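Local structure of fibrillarin-like rRNA/tRNA 2'-O-methyltransferase (Aeropyrum pernix, 4DF3) at residues T30-Y40 with T90-P101; E77-G85 with V145-V155. The protein probably catalyses guide-RNA-directed 2'-O-methylation of ribose in rRNA and tRNA, using S-adenosylmethionine as the methyl donor. The protein carries 2 engineered substitutions. All blocks are in the same frame, centred on the assembly; numbering follows the deposited sequence.

Both interactions are mostly buried, and both reach the S-adenosylmethionine. Interaction 2 joins neighbouring parallel strands 80-84 and 148-153 of the seven-stranded methyltransferase sheet. It is core along the strands, with the R80-E146 salt bridge at its more exposed end. Interaction 1 lies on the flank of that domain. It ties helix 90-99 to the end of strand 26-31 of the N-terminal antiparallel sheet and to the loop after it, which runs out to the surface. Strand 80-84 leads through a short loop into helix 90-99, and M95 of the helix packs on Y83 and Y152. Side-chain hydrogen bonds dominate interaction 1, whereas backbone bonds and apolar side chains dominate interaction 2.

Interaction 1 of 2, residues T30-Y40 with T90-P101; sequences TKNLVPGQRVY and TTASHMSDIIGP. With SAM (S-adenosylmethionine), chain C.
Y40 lays its ring on T90 and points its hydroxyl at H94. CB and CG of Y40 both lie 3.9 Å from T90 OG1. Further out, CG2 of T90 stands over the ring centre, 3.8 Å from the centroid, in a CH-pi contact, with ring carbons CD1, CD2 and CE1 beneath it. At the ring edge CE2 and CZ both approach H94 NE2, and the tip closes the path with a 2.6 Å hydrogen bond between Y40 OH and H94 NE2. The rings meet rim to rim, their planes 74° apart. With chi1 of 56°, CG of Y40 sits between its own backbone N and carbonyl carbon, which carries the ring over T90. A leucine in place of Y40 would probably leave H94 NE2 without its hydroxyl mate and T90 CG2 without a ring face.

The other ring nitrogen of H94 extends the hydrogen-bond network. ND1 donates to T30 OG1 at 2.8 Å, nearly in the imidazole plane, and T30 OG1 donates to the anti lone pair of D97 OD2 at 2.7 Å. This relay fastens the N-terminal antiparallel sheet to the helix that follows the first strand of the Rossmann-like methyltransferase fold. D97 also receives L33 N on OD1, at 2.8 Å and from above the carboxylate plane. R53 and R125 form salt bridges to its two oxygens and would probably stabilise its negative charge. CD2 of L33 packs 3.5 Å from S96 OG, whose polar partners include N127. Near the N-terminal end of the helix, T91 OG1 donates a hydrogen bond to S-adenosylmethionine O at 2.6 Å.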
loop_
_atom_site.group_PDB
_atom_site.type_symbol
_atom_site.label_atom_id
_atom_site.label_comp_id
_atom_site.label_asym_id
_atom_site.label_seq_id
_atom_site.Cartn_x
_atom_site.Cartn_y
_atom_site.Cartn_z
ATOM N N THR A 30 12.619 -0.530 -2.707
ATOM C CA THR A 30 12.747 -0.557 -1.271
ATOM C C THR A 30 13.971 -1.481 -0.898
ATOM O O THR A 30 14.420 -2.260 -1.686
ATOM C CB THR A 30 11.497 -1.062 -0.608
ATOM O OG1 THR A 30 11.075 -2.297 -1.229
ATOM C CG2 THR A 30 10.460 -0.016 -0.666
ATOM N N LYS A 31 14.492 -1.333 0.316
ATOM C CA LYS A 31 15.588 -2.181 0.747
ATOM C C LYS A 31 15.014 -3.503 1.209
ATOM O O LYS A 31 14.115 -3.543 2.077
ATOM C CB LYS A 31 16.337 -1.522 1.906
ATOM C CG LYS A 31 17.628 -2.261 2.267
ATOM C CD LYS A 31 18.370 -1.498 3.403
ATOM C CE LYS A 31 19.090 -0.284 2.772
ATOM N NZ LYS A 31 19.933 0.481 3.780
ATOM N N ASN A 32 15.577 -4.576 0.664
ATOM C CA ASN A 32 15.003 -5.887 0.894
ATOM C C ASN A 32 15.112 -6.305 2.373
ATOM O O ASN A 32 16.224 -6.482 2.904
ATOM C CB ASN A 32 15.637 -6.912 -0.066
ATOM C CG ASN A 32 14.786 -8.200 -0.194
ATOM O OD1 ASN A 32 13.844 -8.400 0.583
ATOM N ND2 ASN A 32 15.085 -9.047 -1.205
ATOM N N LEU A 33 13.969 -6.470 3.052
ATOM C CA LEU A 33 14.026 -7.010 4.450
ATOM C C LEU A 33 14.526 -8.451 4.489
ATOM O O LEU A 33 14.971 -8.911 5.557
ATOM C CB LEU A 33 12.654 -7.010 5.101
ATOM C CG LEU A 33 12.566 -7.216 6.609
ATOM C CD1 LEU A 33 13.320 -6.117 7.381
ATOM C CD2 LEU A 33 11.063 -7.200 6.991
ATOM N N VAL A 34 14.354 -9.185 3.385
ATOM C CA VAL A 34 14.780 -10.600 3.341
ATOM C C VAL A 34 15.693 -10.816 2.137
ATOM O O VAL A 34 15.212 -11.312 1.094
ATOM C CB VAL A 34 13.607 -11.546 3.220
ATOM C CG1 VAL A 34 14.153 -13.028 3.382
ATOM C CG2 VAL A 34 12.634 -11.284 4.319
ATOM N N PRO A 35 16.955 -10.345 2.262
ATOM C CA PRO A 35 17.894 -10.297 1.156
ATOM C C PRO A 35 17.992 -11.692 0.600
ATOM O O PRO A 35 18.006 -12.631 1.395
ATOM C CB PRO A 35 19.204 -9.859 1.814
ATOM C CG PRO A 35 18.886 -9.334 3.093
ATOM C CD PRO A 35 17.540 -9.780 3.495
ATOM N N GLY A 36 17.954 -11.822 -0.731
ATOM C CA GLY A 36 17.895 -13.130 -1.415
ATOM C C GLY A 36 16.507 -13.610 -1.836
ATOM O O GLY A 36 16.381 -14.629 -2.522
ATOM N N GLN A 37 15.447 -12.914 -1.427
ATOM C CA GLN A 37 14.088 -13.384 -1.745
ATOM C C GLN A 37 13.321 -12.404 -2.621
ATOM O O GLN A 37 13.426 -11.186 -2.469
ATOM C CB GLN A 37 13.292 -13.730 -0.463
ATOM C CG GLN A 37 14.061 -14.609 0.548
ATOM C CD GLN A 37 13.658 -16.115 0.553
ATOM O OE1 GLN A 37 13.206 -16.673 -0.457
ATOM N NE2 GLN A 37 13.841 -16.762 1.697
ATOM N N ARG A 38 12.552 -12.966 -3.538
ATOM C CA ARG A 38 11.845 -12.237 -4.576
ATOM C C ARG A 38 10.335 -12.596 -4.526
ATOM O O ARG A 38 9.963 -13.784 -4.656
ATOM C CB ARG A 38 12.505 -12.601 -5.927
ATOM C CG ARG A 38 11.838 -12.080 -7.220
ATOM C CD ARG A 38 12.354 -12.795 -8.498
ATOM N NE ARG A 38 13.377 -12.022 -9.220
ATOM C CZ ARG A 38 14.701 -12.168 -9.087
ATOM N NH1 ARG A 38 15.217 -13.068 -8.248
ATOM N NH2 ARG A 38 15.521 -11.404 -9.804
ATOM N N VAL A 39 9.469 -11.584 -4.371
ATOM C CA VAL A 39 8.010 -11.800 -4.123
ATOM C C VAL A 39 7.108 -11.969 -5.365
ATOM O O VAL A 39 6.240 -12.857 -5.401
ATOM C CB VAL A 39 7.399 -10.683 -3.161
ATOM C CG1 VAL A 39 5.862 -10.687 -3.162
ATOM C CG2 VAL A 39 7.945 -10.804 -1.751
ATOM N N TYR A 40 7.271 -11.108 -6.365
ATOM C CA TYR A 40 6.421 -11.164 -7.566
ATOM C C TYR A 40 7.204 -11.038 -8.883
ATOM O O TYR A 40 6.782 -10.332 -9.824
ATOM C CB TYR A 40 5.321 -10.102 -7.468
ATOM C CG TYR A 40 5.806 -8.690 -7.256
ATOM C CD1 TYR A 40 5.826 -7.788 -8.319
ATOM C CD2 TYR A 40 6.171 -8.224 -5.982
ATOM C CE1 TYR A 40 6.243 -6.459 -8.136
ATOM C CE2 TYR A 40 6.596 -6.918 -5.790
ATOM C CZ TYR A 40 6.637 -6.034 -6.857
ATOM O OH TYR A 40 7.038 -4.681 -6.720
ATOM N N THR A 90 1.970 -8.336 -2.955
ATOM C CA THR A 90 2.766 -7.409 -3.790
ATOM C C THR A 90 3.090 -6.045 -3.142
ATOM O O THR A 90 4.272 -5.705 -2.913
ATOM C CB THR A 90 2.077 -7.208 -5.128
ATOM O OG1 THR A 90 2.156 -8.446 -5.870
ATOM C CG2 THR A 90 2.826 -6.148 -5.913
ATOM N N THR A 91 2.057 -5.258 -2.823
ATOM C CA THR A 91 2.278 -3.938 -2.239
ATOM C C THR A 91 2.682 -4.130 -0.767
ATOM O O THR A 91 3.522 -3.370 -0.232
ATOM C CB THR A 91 1.009 -3.072 -2.373
ATOM O OG1 THR A 91 0.708 -2.899 -3.792
ATOM C CG2 THR A 91 1.213 -1.745 -1.660
ATOM N N ALA A 92 2.057 -5.107 -0.090
ATOM C CA ALA A 92 2.422 -5.306 1.334
ATOM C C ALA A 92 3.897 -5.661 1.484
ATOM O O ALA A 92 4.502 -5.339 2.503
ATOM C CB ALA A 92 1.534 -6.365 1.984
ATOM N N SER A 93 4.503 -6.314 0.494
ATOM C CA SER A 93 5.906 -6.698 0.701
ATOM C C SER A 93 6.779 -5.441 0.778
ATOM O O SER A 93 7.770 -5.383 1.521
ATOM C CB SER A 93 6.438 -7.631 -0.437
ATOM O OG SER A 93 6.438 -6.977 -1.716
ATOM N N HIS A 94 6.462 -4.453 -0.051
ATOM C CA HIS A 94 7.176 -3.192 0.059
ATOM C C HIS A 94 6.858 -2.428 1.338
ATOM O O HIS A 94 7.800 -1.780 1.912
ATOM C CB HIS A 94 6.944 -2.314 -1.210
ATOM C CG HIS A 94 7.502 -2.954 -2.456
ATOM N ND1 HIS A 94 8.839 -2.904 -2.811
ATOM C CD2 HIS A 94 6.879 -3.681 -3.408
ATOM C CE1 HIS A 94 9.013 -3.610 -3.921
ATOM N NE2 HIS A 94 7.833 -4.069 -4.314
ATOM N N MET A 95 5.621 -2.481 1.807
ATOM C CA MET A 95 5.321 -1.865 3.129
ATOM C C MET A 95 6.190 -2.573 4.185
ATOM O O MET A 95 6.799 -1.915 5.043
ATOM C CB MET A 95 3.864 -2.004 3.503
ATOM C CG MET A 95 3.009 -1.163 2.663
ATOM S SD MET A 95 1.317 -1.599 3.105
ATOM C CE MET A 95 0.275 -0.409 2.274
ATOM N N SER A 96 6.284 -3.902 4.086
ATOM C CA SER A 96 7.077 -4.719 5.038
ATOM C C SER A 96 8.552 -4.276 5.004
ATOM O O SER A 96 9.145 -4.076 6.086
ATOM C CB SER A 96 6.912 -6.240 4.722
ATOM O OG SER A 96 7.970 -7.005 5.262
ATOM N N ASP A 97 9.115 -4.051 3.785
ATOM C CA ASP A 97 10.467 -3.489 3.723
ATOM C C ASP A 97 10.626 -2.162 4.515
ATOM O O ASP A 97 11.609 -1.983 5.212
ATOM C CB ASP A 97 10.917 -3.266 2.274
ATOM C CG ASP A 97 11.178 -4.565 1.527
ATOM O OD1 ASP A 97 11.420 -5.641 2.163
ATOM O OD2 ASP A 97 11.192 -4.519 0.260
ATOM N N ILE A 98 9.699 -1.222 4.296
ATOM C CA ILE A 98 9.800 0.142 4.871
ATOM C C ILE A 98 9.630 0.130 6.357
ATOM O O ILE A 98 10.423 0.741 7.094
ATOM C CB ILE A 98 8.747 1.067 4.196
ATOM C CG1 ILE A 98 9.165 1.210 2.712
ATOM C CG2 ILE A 98 8.693 2.470 4.809
ATOM C CD1 ILE A 98 7.991 1.757 1.855
ATOM N N ILE A 99 8.612 -0.600 6.808
ATOM C CA ILE A 99 8.295 -0.593 8.251
ATOM C C ILE A 99 9.311 -1.310 9.085
ATOM O O ILE A 99 9.464 -0.990 10.279
ATOM C CB ILE A 99 6.862 -1.142 8.591
ATOM C CG1 ILE A 99 6.744 -2.631 8.363
ATOM C CG2 ILE A 99 5.808 -0.318 7.816
ATOM C CD1 ILE A 99 5.248 -3.160 8.465
ATOM N N GLY A 100 10.019 -2.273 8.466
ATOM C CA GLY A 100 11.133 -2.982 9.142
ATOM C C GLY A 100 10.640 -3.974 10.185
ATOM O O GLY A 100 9.448 -4.202 10.325
ATOM N N PRO A 101 11.577 -4.594 10.931
ATOM C CA PRO A 101 11.253 -5.700 11.886
ATOM C C PRO A 101 10.307 -5.375 13.035
ATOM O O PRO A 101 9.611 -6.310 13.530
ATOM C CB PRO A 101 12.632 -6.076 12.451
ATOM C CG PRO A 101 13.403 -4.782 12.413
ATOM C CD PRO A 101 13.007 -4.223 10.988
HETATM N N SAM C . -3.662 -4.639 -2.557
HETATM C CA SAM C . -3.136 -5.676 -3.491
HETATM C C SAM C . -1.798 -5.157 -4.025
HETATM O O SAM C . -1.602 -3.933 -4.177
HETATM O OXT SAM C . -0.909 -5.955 -4.302
HETATM C CB SAM C . -4.097 -5.947 -4.699
HETATM C CG SAM C . -5.460 -6.223 -4.088
HETATM S SD SAM C . -6.649 -7.095 -5.147
HETATM C CE SAM C . -7.049 -5.592 -6.075
HETATM C "C5'" SAM C . -8.116 -7.167 -4.054
HETATM C "C4'" SAM C . -8.104 -8.354 -3.087
HETATM O "O4'" SAM C . -9.043 -8.209 -2.023
HETATM C "C3'" SAM C . -8.418 -9.722 -3.676
HETATM O "O3'" SAM C . -7.275 -10.529 -3.375
HETATM C "C2'" SAM C . -9.752 -10.176 -3.063
HETATM O "O2'" SAM C . -9.790 -11.565 -2.824
HETATM C "C1'" SAM C . -9.773 -9.417 -1.743
HETATM N N9 SAM C . -11.112 -9.002 -1.282
HETATM C C8 SAM C . -12.228 -8.560 -2.002
HETATM N N7 SAM C . -13.249 -8.292 -1.099
HETATM C C5 SAM C . -12.811 -8.558 0.140
HETATM C C6 SAM C . -13.411 -8.438 1.383
HETATM N N6 SAM C . -14.718 -8.014 1.588
HETATM N N1 SAM C . -12.555 -8.791 2.417
HETATM C C2 SAM C . -11.247 -9.239 2.369
HETATM N N3 SAM C . -10.673 -9.341 1.114
HETATM C C4 SAM C . -11.468 -9.029 0.056
HETATM O O HOH W 1 14.024 -3.383 4.611
#

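Interaction 2 of 2, residues E77-G85 with V145-V155; sequences EGDRILYLG and VEGVDGLYADV. With SAM (S-adenosylmethionine), chain C.
Y83 and Y152 both hold CG anti to the backbone N, with chi1 at -167° and -177°, and their side chains run side by side in the same direction. The rings meet obliquely, with planes 52° apart. CD2 of Y152 lies over one face of the Y83 ring, offset toward its rim and 3.5 Å from Y83 CZ. At the Y83 ring edge, the amino N of S-adenosylmethionine donates a hydrogen bond to Y83 OH.

L82 and L84 point to the other face of the sheet. CB of L82 packs 4.0 Å from V148 CG2, and CD1 of L84 meets L151 CD2 at 4.2 Å. Helix 160-171 covers this side. Between the strands, L82 N donates to G150 O and Y152 N to L82 O, each at 2.9 Å. L84 N then donates to Y152 O, and D154 N to L84 O.

At the start of the pair, D149 OD2 accepts R80 N at 2.9 Å in an almost straight bond, using its anti lone pair. The R80 chain bends at chi2, and NH1 forms a salt bridge with E146 OE2, an atom that Y106 also binds.

G85 O takes a second bond from the ligand amino N, at 3.1 Å. D154 OD1, salt-bridged to K61, accepts a weak one. Adjacent parallel strands whose C-terminal ends hold the cofactor are characteristic of Rossmann-like folds, here that of an S-adenosylmethionine-dependent methyltransferase.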
loop_
_atom_site.group_PDB
_atom_site.type_symbol
_atom_site.label_atom_id
_atom_site.label_comp_id
_atom_site.label_asym_id
_atom_site.label_seq_id
_atom_site.Cartn_x
_atom_site.Cartn_y
_atom_site.Cartn_z
ATOM N N GLU A 77 8.916 3.653 9.109
ATOM C CA GLU A 77 9.581 2.658 9.938
ATOM C C GLU A 77 8.840 2.423 11.259
ATOM O O GLU A 77 8.473 3.376 11.975
ATOM C CB GLU A 77 11.020 3.102 10.214
ATOM C CG GLU A 77 11.777 2.067 11.046
ATOM C CD GLU A 77 13.141 2.615 11.490
ATOM O OE1 GLU A 77 13.370 3.845 11.367
ATOM O OE2 GLU A 77 13.962 1.803 11.968
ATOM N N GLY A 78 8.583 1.153 11.541
ATOM C CA GLY A 78 7.853 0.739 12.776
ATOM C C GLY A 78 6.333 0.791 12.838
ATOM O O GLY A 78 5.728 0.450 13.874
ATOM N N ASP A 79 5.708 1.278 11.770
ATOM C CA ASP A 79 4.273 1.392 11.730
ATOM C C ASP A 79 3.608 -0.004 11.873
ATOM O O ASP A 79 4.104 -0.994 11.362
ATOM C CB ASP A 79 3.797 1.945 10.380
ATOM C CG ASP A 79 3.818 3.452 10.308
ATOM O OD1 ASP A 79 4.158 4.089 11.306
ATOM O OD2 ASP A 79 3.492 3.994 9.207
ATOM N N ARG A 80 2.448 0.016 12.499
ATOM C CA ARG A 80 1.513 -1.079 12.468
ATOM C C ARG A 80 0.417 -0.630 11.484
ATOM O O ARG A 80 -0.128 0.505 11.628
ATOM C CB ARG A 80 0.890 -1.195 13.857
ATOM C CG ARG A 80 1.911 -1.412 14.988
ATOM C CD ARG A 80 2.714 -2.626 14.803
ATOM N NE ARG A 80 3.916 -2.660 15.655
ATOM C CZ ARG A 80 4.042 -3.370 16.787
ATOM N NH1 ARG A 80 3.035 -4.131 17.248
ATOM N NH2 ARG A 80 5.192 -3.322 17.462
ATOM N N ILE A 81 0.099 -1.491 10.507
ATOM C CA ILE A 81 -0.766 -1.136 9.378
ATOM C C ILE A 81 -1.855 -2.185 9.227
ATOM O O ILE A 81 -1.579 -3.410 9.212
ATOM C CB ILE A 81 0.064 -1.097 8.053
ATOM C CG1 ILE A 81 1.084 0.061 8.086
ATOM C CG2 ILE A 81 -0.838 -0.870 6.841
ATOM C CD1 ILE A 81 2.100 -0.056 6.976
ATOM N N LEU A 82 -3.099 -1.725 9.107
ATOM C CA LEU A 82 -4.155 -2.651 8.789
ATOM C C LEU A 82 -4.341 -2.559 7.264
ATOM O O LEU A 82 -4.687 -1.512 6.721
ATOM C CB LEU A 82 -5.463 -2.257 9.481
ATOM C CG LEU A 82 -6.735 -3.038 9.055
ATOM C CD1 LEU A 82 -6.496 -4.542 9.269
ATOM C CD2 LEU A 82 -7.931 -2.542 9.955
ATOM N N TYR A 83 -4.157 -3.687 6.603
ATOM C CA TYR A 83 -4.211 -3.729 5.130
ATOM C C TYR A 83 -5.410 -4.573 4.677
ATOM O O TYR A 83 -5.407 -5.810 4.884
ATOM C CB TYR A 83 -2.907 -4.331 4.618
ATOM C CG TYR A 83 -2.658 -4.157 3.119
ATOM C CD1 TYR A 83 -1.403 -3.847 2.664
ATOM C CD2 TYR A 83 -3.670 -4.378 2.172
ATOM C CE1 TYR A 83 -1.145 -3.798 1.301
ATOM C CE2 TYR A 83 -3.438 -4.263 0.766
ATOM C CZ TYR A 83 -2.162 -4.003 0.366
ATOM O OH TYR A 83 -1.870 -3.922 -0.975
ATOM N N LEU A 84 -6.408 -3.889 4.110
ATOM C CA LEU A 84 -7.650 -4.536 3.692
ATOM C C LEU A 84 -7.475 -4.928 2.239
ATOM O O LEU A 84 -7.301 -4.043 1.370
ATOM C CB LEU A 84 -8.886 -3.659 3.904
ATOM C CG LEU A 84 -9.153 -3.183 5.360
ATOM C CD1 LEU A 84 -10.435 -2.375 5.419
ATOM C CD2 LEU A 84 -9.123 -4.298 6.382
ATOM N N GLY A 85 -7.465 -6.240 1.974
ATOM C CA GLY A 85 -7.352 -6.686 0.573
ATOM C C GLY A 85 -5.909 -6.942 0.161
ATOM O O GLY A 85 -5.502 -6.542 -0.954
ATOM N N VAL A 145 -6.153 -7.902 15.862
ATOM C CA VAL A 145 -5.626 -6.640 15.326
ATOM C C VAL A 145 -5.618 -5.594 16.393
ATOM O O VAL A 145 -6.680 -5.206 16.903
ATOM C CB VAL A 145 -6.430 -6.092 14.122
ATOM C CG1 VAL A 145 -5.830 -4.735 13.633
ATOM C CG2 VAL A 145 -6.406 -7.078 12.972
ATOM N N GLU A 146 -4.420 -5.121 16.727
ATOM C CA GLU A 146 -4.233 -4.024 17.666
ATOM C C GLU A 146 -4.501 -2.675 16.992
ATOM O O GLU A 146 -4.849 -2.631 15.797
ATOM C CB GLU A 146 -2.754 -4.040 18.178
ATOM C CG GLU A 146 -1.653 -3.695 17.098
ATOM C CD GLU A 146 -0.243 -3.865 17.649
ATOM O OE1 GLU A 146 0.006 -3.539 18.844
ATOM O OE2 GLU A 146 0.616 -4.373 16.913
ATOM N N GLY A 147 -4.363 -1.587 17.748
ATOM C CA GLY A 147 -4.358 -0.223 17.222
ATOM C C GLY A 147 -3.354 -0.100 16.073
ATOM O O GLY A 147 -2.183 -0.549 16.162
ATOM N N VAL A 148 -3.769 0.549 14.998
ATOM C CA VAL A 148 -2.844 0.713 13.893
ATOM C C VAL A 148 -2.534 2.164 13.591
ATOM O O VAL A 148 -3.378 3.024 13.786
ATOM C CB VAL A 148 -3.397 0.028 12.629
ATOM C CG1 VAL A 148 -3.392 -1.533 12.876
ATOM C CG2 VAL A 148 -4.799 0.531 12.279
ATOM N N ASP A 149 -1.343 2.387 13.071
ATOM C CA ASP A 149 -0.917 3.720 12.663
ATOM C C ASP A 149 -1.540 4.136 11.348
ATOM O O ASP A 149 -1.680 5.351 11.072
ATOM C CB ASP A 149 0.563 3.742 12.533
ATOM C CG ASP A 149 1.242 3.481 13.878
ATOM O OD1 ASP A 149 1.152 4.366 14.711
ATOM O OD2 ASP A 149 1.783 2.401 14.086
ATOM N N GLY A 150 -1.891 3.144 10.522
ATOM C CA GLY A 150 -2.432 3.440 9.182
ATOM C C GLY A 150 -3.356 2.297 8.719
ATOM O O GLY A 150 -3.276 1.144 9.227
ATOM N N LEU A 151 -4.192 2.633 7.780
ATOM C CA LEU A 151 -5.181 1.690 7.201
ATOM C C LEU A 151 -5.053 1.876 5.699
ATOM O O LEU A 151 -5.172 2.950 5.185
ATOM C CB LEU A 151 -6.584 2.020 7.700
ATOM C CG LEU A 151 -7.686 1.043 7.286
ATOM C CD1 LEU A 151 -8.946 1.464 8.059
ATOM C CD2 LEU A 151 -7.970 0.990 5.799
ATOM N N TYR A 152 -4.749 0.769 4.997
ATOM C CA TYR A 152 -4.605 0.801 3.584
ATOM C C TYR A 152 -5.680 -0.152 3.021
ATOM O O TYR A 152 -5.799 -1.305 3.478
ATOM C CB TYR A 152 -3.215 0.236 3.231
ATOM C CG TYR A 152 -2.937 0.309 1.721
ATOM C CD1 TYR A 152 -2.305 1.422 1.158
ATOM C CD2 TYR A 152 -3.316 -0.769 0.864
ATOM C CE1 TYR A 152 -2.056 1.457 -0.245
ATOM C CE2 TYR A 152 -3.065 -0.730 -0.563
ATOM C CZ TYR A 152 -2.445 0.429 -1.067
ATOM O OH TYR A 152 -2.149 0.474 -2.406
ATOM N N ALA A 153 -6.440 0.323 2.034
ATOM C CA ALA A 153 -7.623 -0.448 1.574
ATOM C C ALA A 153 -7.585 -0.554 0.079
ATOM O O ALA A 153 -7.548 0.460 -0.607
ATOM C CB ALA A 153 -8.938 0.191 2.051
ATOM N N ASP A 154 -7.625 -1.786 -0.417
ATOM C CA ASP A 154 -7.744 -2.041 -1.843
ATOM C C ASP A 154 -8.522 -3.336 -2.039
ATOM O O ASP A 154 -7.942 -4.328 -2.437
ATOM C CB ASP A 154 -6.348 -2.152 -2.476
ATOM C CG ASP A 154 -6.396 -2.253 -4.027
ATOM O OD1 ASP A 154 -5.337 -2.557 -4.625
ATOM O OD2 ASP A 154 -7.496 -2.096 -4.636
ATOM N N VAL A 155 -9.800 -3.355 -1.676
ATOM C CA VAL A 155 -10.560 -4.656 -1.803
ATOM C C VAL A 155 -11.317 -4.836 -3.145
ATOM O O VAL A 155 -11.872 -5.942 -3.428
ATOM C CB VAL A 155 -11.498 -4.930 -0.645
ATOM C CG1 VAL A 155 -10.656 -5.137 0.675
ATOM C CG2 VAL A 155 -12.590 -3.808 -0.514
HETATM N N SAM C . -3.662 -4.639 -2.557
HETATM C CA SAM C . -3.136 -5.676 -3.491
HETATM C C SAM C . -1.798 -5.157 -4.025
HETATM O O SAM C . -1.602 -3.933 -4.177
HETATM O OXT SAM C . -0.909 -5.955 -4.302
HETATM C CB SAM C . -4.097 -5.947 -4.699
HETATM C CG SAM C . -5.460 -6.223 -4.088
HETATM S SD SAM C . -6.649 -7.095 -5.147
HETATM C CE SAM C . -7.049 -5.592 -6.075
HETATM C "C5'" SAM C . -8.116 -7.167 -4.054
HETATM C "C4'" SAM C . -8.104 -8.354 -3.087
HETATM O "O4'" SAM C . -9.043 -8.209 -2.023
HETATM C "C3'" SAM C . -8.418 -9.722 -3.676
HETATM O "O3'" SAM C . -7.275 -10.529 -3.375
HETATM C "C2'" SAM C . -9.752 -10.176 -3.063
HETATM O "O2'" SAM C . -9.790 -11.565 -2.824
HETATM C "C1'" SAM C . -9.773 -9.417 -1.743
HETATM N N9 SAM C . -11.112 -9.002 -1.282
HETATM C C8 SAM C . -12.228 -8.560 -2.002
HETATM N N7 SAM C . -13.249 -8.292 -1.099
HETATM C C5 SAM C . -12.811 -8.558 0.140
HETATM C C6 SAM C . -13.411 -8.438 1.383
HETATM N N6 SAM C . -14.718 -8.014 1.588
HETATM N N1 SAM C . -12.555 -8.791 2.417
HETATM C C2 SAM C . -11.247 -9.239 2.369
HETATM N N3 SAM C . -10.673 -9.341 1.114
HETATM C C4 SAM C . -11.468 -9.029 0.056
HETATM O O HOH W 2 3.833 2.461 15.434
#